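Local coordinates for protein Non-reducing end beta-L-arabinofuranosidase (Bacteroides thetaiotaomicron, PDB 5MQO) that probably hydrolyses glycosidic bonds in plant pectin breakdown, acting as an aceric acidase of family GH127, at residues A[127-141]-A[210-223]. Numbering follows the deposited sequence.
Sequences DNFIACVVKAQRADG and KTTLFDAAVKATDF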
ATOM      1  N   ASP A 127     -25.188  -4.006  11.531  1.00 84.11           N
ATOM      2  CA  ASP A 127     -26.401  -4.838  11.521  1.00 83.80           C
ATOM      3  C   ASP A 127     -27.522  -4.270  10.668  1.00 84.13           C
ATOM      4  O   ASP A 127     -28.278  -5.039  10.072  1.00 83.62           O
ATOM      5  CB  ASP A 127     -26.934  -5.061  12.940  1.00 85.45           C
ATOM      6  CG  ASP A 127     -26.170  -6.134  13.705  1.00 85.20           C
ATOM      7  OD1 ASP A 127     -25.343  -6.882  13.119  1.00 87.91           O
ATOM      8  OD2 ASP A 127     -26.429  -6.241  14.913  1.00 81.44           O
ATOM      9  N   ASN A 128     -27.632  -2.944  10.610  1.00 84.70           N
ATOM     10  CA  ASN A 128     -28.574  -2.303   9.678  1.00 87.96           C
ATOM     11  C   ASN A 128     -28.143  -2.379   8.210  1.00 86.68           C
ATOM     12  O   ASN A 128     -28.968  -2.616   7.335  1.00 89.10           O
ATOM     13  CB  ASN A 128     -28.870  -0.852  10.078  1.00 89.03           C
ATOM     14  CG  ASN A 128     -29.906  -0.770  11.181  1.00 91.28           C
ATOM     15  OD1 ASN A 128     -30.952  -1.431  11.105  1.00 92.88           O
ATOM     16  ND2 ASN A 128     -29.624   0.022  12.219  1.00 89.02           N
ATOM     17  N   PHE A 129     -26.864  -2.168   7.935  1.00 86.78           N
ATOM     18  CA  PHE A 129     -26.365  -2.295   6.566  1.00 84.24           C
ATOM     19  C   PHE A 129     -26.593  -3.715   6.053  1.00 81.56           C
ATOM     20  O   PHE A 129     -27.110  -3.915   4.954  1.00 79.77           O
ATOM     21  CB  PHE A 129     -24.880  -1.940   6.494  1.00 83.30           C
ATOM     22  CG  PHE A 129     -24.333  -1.976   5.103  1.00 82.62           C
ATOM     23  CD1 PHE A 129     -24.513  -0.895   4.250  1.00 82.03           C
ATOM     24  CD2 PHE A 129     -23.663  -3.097   4.630  1.00 80.05           C
ATOM     25  CE1 PHE A 129     -24.022  -0.927   2.952  1.00 80.08           C
ATOM     26  CE2 PHE A 129     -23.176  -3.132   3.335  1.00 79.29           C
ATOM     27  CZ  PHE A 129     -23.357  -2.049   2.493  1.00 78.38           C
ATOM     28  N   ILE A 130     -26.223  -4.677   6.893  1.00 79.91           N
ATOM     29  CA  ILE A 130     -26.360  -6.105   6.609  1.00 80.97           C
ATOM     30  C   ILE A 130     -27.832  -6.534   6.383  1.00 86.95           C
ATOM     31  O   ILE A 130     -28.124  -7.268   5.432  1.00 92.01           O
ATOM     32  CB  ILE A 130     -25.717  -6.927   7.748  1.00 78.45           C
ATOM     33  CG1 ILE A 130     -24.204  -6.694   7.768  1.00 77.96           C
ATOM     34  CG2 ILE A 130     -26.013  -8.410   7.608  1.00 77.23           C
ATOM     35  CD1 ILE A 130     -23.556  -6.988   9.106  1.00 77.76           C
ATOM     36  N   ALA A 131     -28.750  -6.083   7.239  1.00 88.85           N
ATOM     37  CA  ALA A 131     -30.188  -6.363   7.059  1.00 88.33           C
ATOM     38  C   ALA A 131     -30.718  -5.991   5.667  1.00 86.00           C
ATOM     39  O   ALA A 131     -31.499  -6.740   5.086  1.00 87.86           O
ATOM     40  CB  ALA A 131     -31.000  -5.644   8.122  1.00 89.84           C
ATOM     41  N   CYS A 132     -30.297  -4.834   5.153  1.00 83.97           N
ATOM     42  CA  CYS A 132     -30.673  -4.383   3.801  1.00 82.65           C
ATOM     43  C   CYS A 132     -30.065  -5.255   2.724  1.00 81.48           C
ATOM     44  O   CYS A 132     -30.714  -5.546   1.715  1.00 79.73           O
ATOM     45  CB  CYS A 132     -30.213  -2.950   3.541  1.00 81.67           C
ATOM     46  SG  CYS A 132     -30.901  -1.714   4.648  1.00 81.41           S
ATOM     47  N   VAL A 133     -28.806  -5.637   2.925  1.00 80.49           N
ATOM     48  CA  VAL A 133     -28.111  -6.526   1.994  1.00 79.65           C
ATOM     49  C   VAL A 133     -28.819  -7.885   1.932  1.00 80.74           C
ATOM     50  O   VAL A 133     -29.132  -8.362   0.835  1.00 79.82           O
ATOM     51  CB  VAL A 133     -26.623  -6.701   2.378  1.00 78.17           C
ATOM     52  CG1 VAL A 133     -25.971  -7.829   1.588  1.00 79.06           C
ATOM     53  CG2 VAL A 133     -25.856  -5.410   2.152  1.00 76.99           C
ATOM     54  N   VAL A 134     -29.084  -8.478   3.102  1.00 82.38           N
ATOM     55  CA  VAL A 134     -29.710  -9.821   3.203  1.00 84.03           C
ATOM     56  C   VAL A 134     -31.123  -9.824   2.608  1.00 86.20           C
ATOM     57  O   VAL A 134     -31.493 -10.761   1.902  1.00 85.33           O
ATOM     58  CB  VAL A 134     -29.726 -10.354   4.673  1.00 84.19           C
ATOM     59  CG1 VAL A 134     -30.598 -11.609   4.835  1.00 85.17           C
ATOM     60  CG2 VAL A 134     -28.310 -10.654   5.144  1.00 82.74           C
ATOM     61  N   LYS A 135     -31.895  -8.775   2.891  1.00 89.18           N
ATOM     62  CA  LYS A 135     -33.251  -8.631   2.353  1.00 91.62           C
ATOM     63  C   LYS A 135     -33.233  -8.632   0.801  1.00 91.43           C
ATOM     64  O   LYS A 135     -34.143  -9.176   0.160  1.00 91.52           O
ATOM     65  CB  LYS A 135     -33.906  -7.352   2.917  1.00 95.16           C
ATOM     66  CG  LYS A 135     -35.434  -7.309   2.839  1.00101.02           C
ATOM     67  CD  LYS A 135     -36.014  -6.018   3.425  1.00103.02           C
ATOM     68  CE  LYS A 135     -35.819  -4.841   2.469  1.00102.75           C
ATOM     69  NZ  LYS A 135     -36.517  -3.597   2.888  1.00100.90           N
ATOM     70  N   ALA A 136     -32.170  -8.070   0.216  1.00 86.02           N
ATOM     71  CA  ALA A 136     -32.020  -7.941  -1.235  1.00 81.95           C
ATOM     72  C   ALA A 136     -31.455  -9.150  -2.006  1.00 79.65           C
ATOM     73  O   ALA A 136     -31.504  -9.165  -3.232  1.00 82.24           O
ATOM     74  CB  ALA A 136     -31.162  -6.730  -1.532  1.00 82.39           C
ATOM     75  N   GLN A 137     -30.897 -10.140  -1.324  1.00 76.60           N
ATOM     76  CA  GLN A 137     -30.219 -11.246  -2.020  1.00 73.94           C
ATOM     77  C   GLN A 137     -31.208 -12.329  -2.459  1.00 74.67           C
ATOM     78  O   GLN A 137     -32.121 -12.649  -1.709  1.00 80.93           O
ATOM     79  CB  GLN A 137     -29.170 -11.852  -1.085  1.00 70.77           C
ATOM     80  CG  GLN A 137     -28.187 -12.794  -1.757  1.00 69.09           C
ATOM     81  CD  GLN A 137     -27.105 -13.278  -0.814  1.00 66.65           C
ATOM     82  OE1 GLN A 137     -27.320 -13.378   0.380  1.00 65.42           O
ATOM     83  NE2 GLN A 137     -25.935 -13.581  -1.353  1.00 66.70           N
ATOM     84  N   ARG A 138     -31.026 -12.923  -3.639  1.00 71.70           N
ATOM     85  CA  ARG A 138     -31.836 -14.112  -4.018  1.00 71.73           C
ATOM     86  C   ARG A 138     -31.416 -15.409  -3.268  1.00 70.83           C
ATOM     87  O   ARG A 138     -30.523 -15.398  -2.416  1.00 75.27           O
ATOM     88  CB  ARG A 138     -31.804 -14.335  -5.531  1.00 70.80           C
ATOM     89  CG  ARG A 138     -32.274 -13.145  -6.338  1.00 71.23           C
ATOM     90  CD  ARG A 138     -32.644 -13.549  -7.760  1.00 72.37           C
ATOM     91  NE  ARG A 138     -31.602 -14.306  -8.494  1.00 69.60           N
ATOM     92  CZ  ARG A 138     -31.108 -13.998  -9.701  1.00 65.26           C
ATOM     93  NH1 ARG A 138     -31.518 -12.929 -10.397  1.00 64.36           N
ATOM     94  NH2 ARG A 138     -30.200 -14.793 -10.236  1.00 62.56           N
ATOM     95  N   ALA A 139     -32.082 -16.519  -3.555  1.00 70.17           N
ATOM     96  CA  ALA A 139     -31.665 -17.817  -3.009  1.00 70.46           C
ATOM     97  C   ALA A 139     -30.336 -18.263  -3.626  1.00 70.16           C
ATOM     98  O   ALA A 139     -29.468 -18.790  -2.922  1.00 69.48           O
ATOM     99  CB  ALA A 139     -32.744 -18.871  -3.244  1.00 70.23           C
ATOM    100  N   ASP A 140     -30.195 -18.043  -4.941  1.00 69.91           N
ATOM    101  CA  ASP A 140     -29.002 -18.445  -5.689  1.00 68.45           C
ATOM    102  C   ASP A 140     -27.764 -17.549  -5.447  1.00 69.67           C
ATOM    103  O   ASP A 140     -26.672 -17.851  -5.960  1.00 67.98           O
ATOM    104  CB  ASP A 140     -29.306 -18.629  -7.199  1.00 67.72           C
ATOM    105  CG  ASP A 140     -29.575 -17.308  -7.957  1.00 68.50           C
ATOM    106  OD1 ASP A 140     -29.566 -16.203  -7.370  1.00 66.74           O
ATOM    107  OD2 ASP A 140     -29.803 -17.387  -9.187  1.00 67.61           O
ATOM    108  N   GLY A 141     -27.930 -16.466  -4.681  1.00 69.47           N
ATOM    109  CA  GLY A 141     -26.808 -15.639  -4.246  1.00 69.61           C
ATOM    110  C   GLY A 141     -26.676 -14.295  -4.936  1.00 70.79           C
ATOM    111  O   GLY A 141     -25.961 -13.431  -4.441  1.00 69.94           O
ATOM    112  N   LYS A 210     -20.096 -12.745  14.017  1.00 72.12           N
ATOM    113  CA  LYS A 210     -21.418 -13.014  13.478  1.00 75.14           C
ATOM    114  C   LYS A 210     -21.371 -13.566  12.052  1.00 76.39           C
ATOM    115  O   LYS A 210     -20.547 -13.144  11.209  1.00 75.08           O
ATOM    116  CB  LYS A 210     -22.272 -11.740  13.479  1.00 77.37           C
ATOM    117  CG  LYS A 210     -22.435 -11.073  14.833  1.00 78.57           C
ATOM    118  CD  LYS A 210     -23.537 -10.021  14.779  1.00 80.71           C
ATOM    119  CE  LYS A 210     -23.524  -9.119  16.006  1.00 83.03           C
ATOM    120  NZ  LYS A 210     -24.201  -7.815  15.753  1.00 84.44           N
ATOM    121  N   THR A 211     -22.318 -14.466  11.793  1.00 75.33           N
ATOM    122  CA  THR A 211     -22.479 -15.131  10.506  1.00 72.63           C
ATOM    123  C   THR A 211     -23.501 -14.428   9.561  1.00 69.63           C
ATOM    124  O   THR A 211     -23.784 -14.898   8.457  1.00 65.47           O
ATOM    125  CB  THR A 211     -22.873 -16.596  10.760  1.00 74.07           C
ATOM    126  OG1 THR A 211     -22.603 -17.357   9.580  1.00 83.56           O
ATOM    127  CG2 THR A 211     -24.381 -16.750  11.166  1.00 74.62           C
ATOM    128  N   THR A 212     -24.033 -13.294  10.000  1.00 70.19           N
ATOM    129  CA  THR A 212     -25.099 -12.596   9.289  1.00 71.53           C
ATOM    130  C   THR A 212     -24.680 -12.136   7.861  1.00 72.42           C
ATOM    131  O   THR A 212     -25.355 -12.474   6.886  1.00 70.59           O
ATOM    132  CB  THR A 212     -25.733 -11.480  10.199  1.00 72.73           C
ATOM    133  OG1 THR A 212     -26.956 -11.005   9.631  1.00 76.18           O
ATOM    134  CG2 THR A 212     -24.803 -10.288  10.486  1.00 72.12           C
ATOM    135  N   LEU A 213     -23.555 -11.427   7.730  1.00 73.44           N
ATOM    136  CA  LEU A 213     -23.095 -10.987   6.407  1.00 73.49           C
ATOM    137  C   LEU A 213     -22.313 -12.088   5.710  1.00 73.47           C
ATOM    138  O   LEU A 213     -22.380 -12.216   4.484  1.00 73.16           O
ATOM    139  CB  LEU A 213     -22.225  -9.721   6.478  1.00 73.30           C
ATOM    140  CG  LEU A 213     -21.853  -9.130   5.098  1.00 72.06           C
ATOM    141  CD1 LEU A 213     -23.081  -8.797   4.267  1.00 71.68           C
ATOM    142  CD2 LEU A 213     -20.957  -7.910   5.211  1.00 71.25           C
ATOM    143  N   PHE A 214     -21.555 -12.863   6.480  1.00 71.20           N
ATOM    144  CA  PHE A 214     -20.773 -13.974   5.923  1.00 69.93           C
ATOM    145  C   PHE A 214     -21.589 -14.928   5.049  1.00 69.99           C
ATOM    146  O   PHE A 214     -21.170 -15.284   3.941  1.00 69.14           O
ATOM    147  CB  PHE A 214     -20.131 -14.764   7.053  1.00 70.46           C
ATOM    148  CG  PHE A 214     -19.131 -15.776   6.591  1.00 70.61           C
ATOM    149  CD1 PHE A 214     -18.018 -15.383   5.872  1.00 67.79           C
ATOM    150  CD2 PHE A 214     -19.297 -17.125   6.883  1.00 72.21           C
ATOM    151  CE1 PHE A 214     -17.083 -16.299   5.459  1.00 68.44           C
ATOM    152  CE2 PHE A 214     -18.362 -18.055   6.466  1.00 73.65           C
ATOM    153  CZ  PHE A 214     -17.243 -17.639   5.757  1.00 71.76           C
ATOM    154  N   ASP A 215     -22.757 -15.330   5.549  1.00 72.16           N
ATOM    155  CA  ASP A 215     -23.657 -16.217   4.798  1.00 71.55           C
ATOM    156  C   ASP A 215     -24.115 -15.552   3.503  1.00 66.20           C
ATOM    157  O   ASP A 215     -24.191 -16.207   2.484  1.00 64.18           O
ATOM    158  CB  ASP A 215     -24.838 -16.706   5.668  1.00 75.01           C
ATOM    159  CG  ASP A 215     -24.390 -17.687   6.795  1.00 77.60           C
ATOM    160  OD1 ASP A 215     -23.540 -18.575   6.556  1.00 81.48           O
ATOM    161  OD2 ASP A 215     -24.902 -17.588   7.923  1.00 76.20           O
ATOM    162  N   ALA A 216     -24.352 -14.246   3.528  1.00 65.38           N
ATOM    163  CA  ALA A 216     -24.587 -13.481   2.280  1.00 65.77           C
ATOM    164  C   ALA A 216     -23.416 -13.576   1.311  1.00 63.41           C
ATOM    165  O   ALA A 216     -23.610 -13.727   0.118  1.00 66.08           O
ATOM    166  CB  ALA A 216     -24.910 -12.014   2.560  1.00 65.45           C
ATOM    167  N   ALA A 217     -22.209 -13.514   1.834  1.00 62.04           N
ATOM    168  CA  ALA A 217     -21.009 -13.669   1.019  1.00 62.10           C
ATOM    169  C   ALA A 217     -20.785 -15.108   0.436  1.00 61.57           C
ATOM    170  O   ALA A 217     -20.506 -15.236  -0.783  1.00 58.68           O
ATOM    171  CB  ALA A 217     -19.801 -13.203   1.827  1.00 62.30           C
ATOM    172  N   VAL A 218     -20.903 -16.157   1.275  1.00 58.62           N
ATOM    173  CA  VAL A 218     -20.777 -17.563   0.809  1.00 61.00           C
ATOM    174  C   VAL A 218     -21.740 -17.853  -0.379  1.00 64.58           C
ATOM    175  O   VAL A 218     -21.385 -18.555  -1.337  1.00 65.74           O
ATOM    176  CB  VAL A 218     -21.061 -18.617   1.949  1.00 60.31           C
ATOM    177  CG1 VAL A 218     -21.074 -20.070   1.432  1.00 57.77           C
ATOM    178  CG2 VAL A 218     -20.061 -18.498   3.083  1.00 60.15           C
ATOM    179  N   LYS A 219     -22.958 -17.321  -0.298  1.00 65.98           N
ATOM    180  CA  LYS A 219     -23.920 -17.433  -1.389  1.00 67.97           C
ATOM    181  C   LYS A 219     -23.491 -16.687  -2.650  1.00 64.41           C
ATOM    182  O   LYS A 219     -23.625 -17.216  -3.753  1.00 63.42           O
ATOM    183  CB  LYS A 219     -25.293 -16.940  -0.944  1.00 73.07           C
ATOM    184  CG  LYS A 219     -25.973 -17.842   0.073  1.00 76.56           C
ATOM    185  CD  LYS A 219     -27.358 -17.304   0.345  1.00 81.18           C
ATOM    186  CE  LYS A 219     -28.109 -18.176   1.321  1.00 85.26           C
ATOM    187  NZ  LYS A 219     -29.563 -17.896   1.184  1.00 88.00           N
ATOM    188  N   ALA A 220     -22.976 -15.469  -2.484  1.00 62.52           N
ATOM    189  CA  ALA A 220     -22.470 -14.667  -3.615  1.00 60.99           C
ATOM    190  C   ALA A 220     -21.355 -15.402  -4.348  1.00 61.05           C
ATOM    191  O   ALA A 220     -21.291 -15.421  -5.593  1.00 60.27           O
ATOM    192  CB  ALA A 220     -21.963 -13.329  -3.125  1.00 58.87           C
ATOM    193  N   THR A 221     -20.483 -16.010  -3.550  1.00 58.28           N
ATOM    194  CA  THR A 221     -19.369 -16.787  -4.055  1.00 56.22           C
ATOM    195  C   THR A 221     -19.859 -17.971  -4.883  1.00 55.85           C
ATOM    196  O   THR A 221     -19.331 -18.220  -5.982  1.00 55.61           O
ATOM    197  CB  THR A 221     -18.493 -17.264  -2.872  1.00 56.10           C
ATOM    198  OG1 THR A 221     -18.078 -16.132  -2.093  1.00 52.05           O
ATOM    199  CG2 THR A 221     -17.279 -18.061  -3.342  1.00 55.58           C
ATOM    200  N   ASP A 222     -20.856 -18.698  -4.363  1.00 57.18           N
ATOM    201  CA  ASP A 222     -21.449 -19.856  -5.095  1.00 57.54           C
ATOM    202  C   ASP A 222     -22.057 -19.410  -6.427  1.00 56.44           C
ATOM    203  O   ASP A 222     -21.945 -20.099  -7.454  1.00 51.94           O
ATOM    204  CB  ASP A 222     -22.484 -20.590  -4.238  1.00 57.10           C
ATOM    205  CG  ASP A 222     -21.846 -21.359  -3.063  1.00 59.75           C
ATOM    206  OD1 ASP A 222     -20.731 -21.899  -3.202  1.00 59.51           O
ATOM    207  OD2 ASP A 222     -22.465 -21.452  -1.981  1.00 62.16           O
ATOM    208  N   PHE A 223     -22.662 -18.229  -6.406  1.00 58.21           N
ATOM    209  CA  PHE A 223     -23.192 -17.646  -7.611  1.00 62.35           C
ATOM    210  C   PHE A 223     -22.100 -17.371  -8.669  1.00 64.05           C
ATOM    211  O   PHE A 223     -22.290 -17.690  -9.834  1.00 65.31           O
ATOM    212  CB  PHE A 223     -24.000 -16.382  -7.313  1.00 64.20           C
ATOM    213  CG  PHE A 223     -24.566 -15.777  -8.543  1.00 67.43           C
ATOM    214  CD1 PHE A 223     -25.649 -16.379  -9.169  1.00 69.73           C
ATOM    215  CD2 PHE A 223     -23.954 -14.684  -9.143  1.00 67.47           C
ATOM    216  CE1 PHE A 223     -26.134 -15.878 -10.363  1.00 71.33           C
ATOM    217  CE2 PHE A 223     -24.443 -14.177 -10.325  1.00 70.36           C
ATOM    218  CZ  PHE A 223     -25.537 -14.775 -10.941  1.00 70.58           C
TER
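Ile130, Val133 and Val134 pack on Thr212, Leu213 and Ala216 where two helices of the GH127 catalytic domain, probably an (alpha/alpha)6 barrel as in its relatives, run side by side in roughly the same direction, their axes 34° apart and 9.8 Å at closest approach. Ile130 lies across Thr212 and Leu213: its CG2, anti to the backbone N, meets the Thr212 methyl and hydroxyl, while Ile130 CG1 reaches Leu213 CB at 3.8 Å. Met107 of helix 102-117 packs on both Ile130 and Phe129. Just before helix 212-230 begins, Lys210 reaches across at about a right angle to Asp127 and sets its NZ 2.9 Å from Asp127 OD2 in a salt bridge; Asp123 also pairs with this ammonium.

Gln137 stretches its amide toward helix 212-230, CG anti to the backbone N (chi1 -167°). Gln137 NE2 donates to Ala216 O at 2.8 Å, in the carbonyl plane and on a lone pair, although this oxygen already accepts from Ala220 N. The second N-H of Gln137 NE2 runs to Gly141 O at 3.1 Å, nearly straight at 167°, and the two bonds fix the amide's rotation, one tying it to the helix and the other bracing its own loop. A leucine in place of Gln137 would probably leave Gly141 O without this donor and the loop less firmly tied to Ala216. Arg138 grips Asp140 side-on, NE to OD1 and NH2 to OD2, beside Phe223. Gly141 sits against the helix backbone where any CB would clash with Lys219 O; Gly141 CA instead makes a CA-H...O contact with Lys219 O at 3.6 Å.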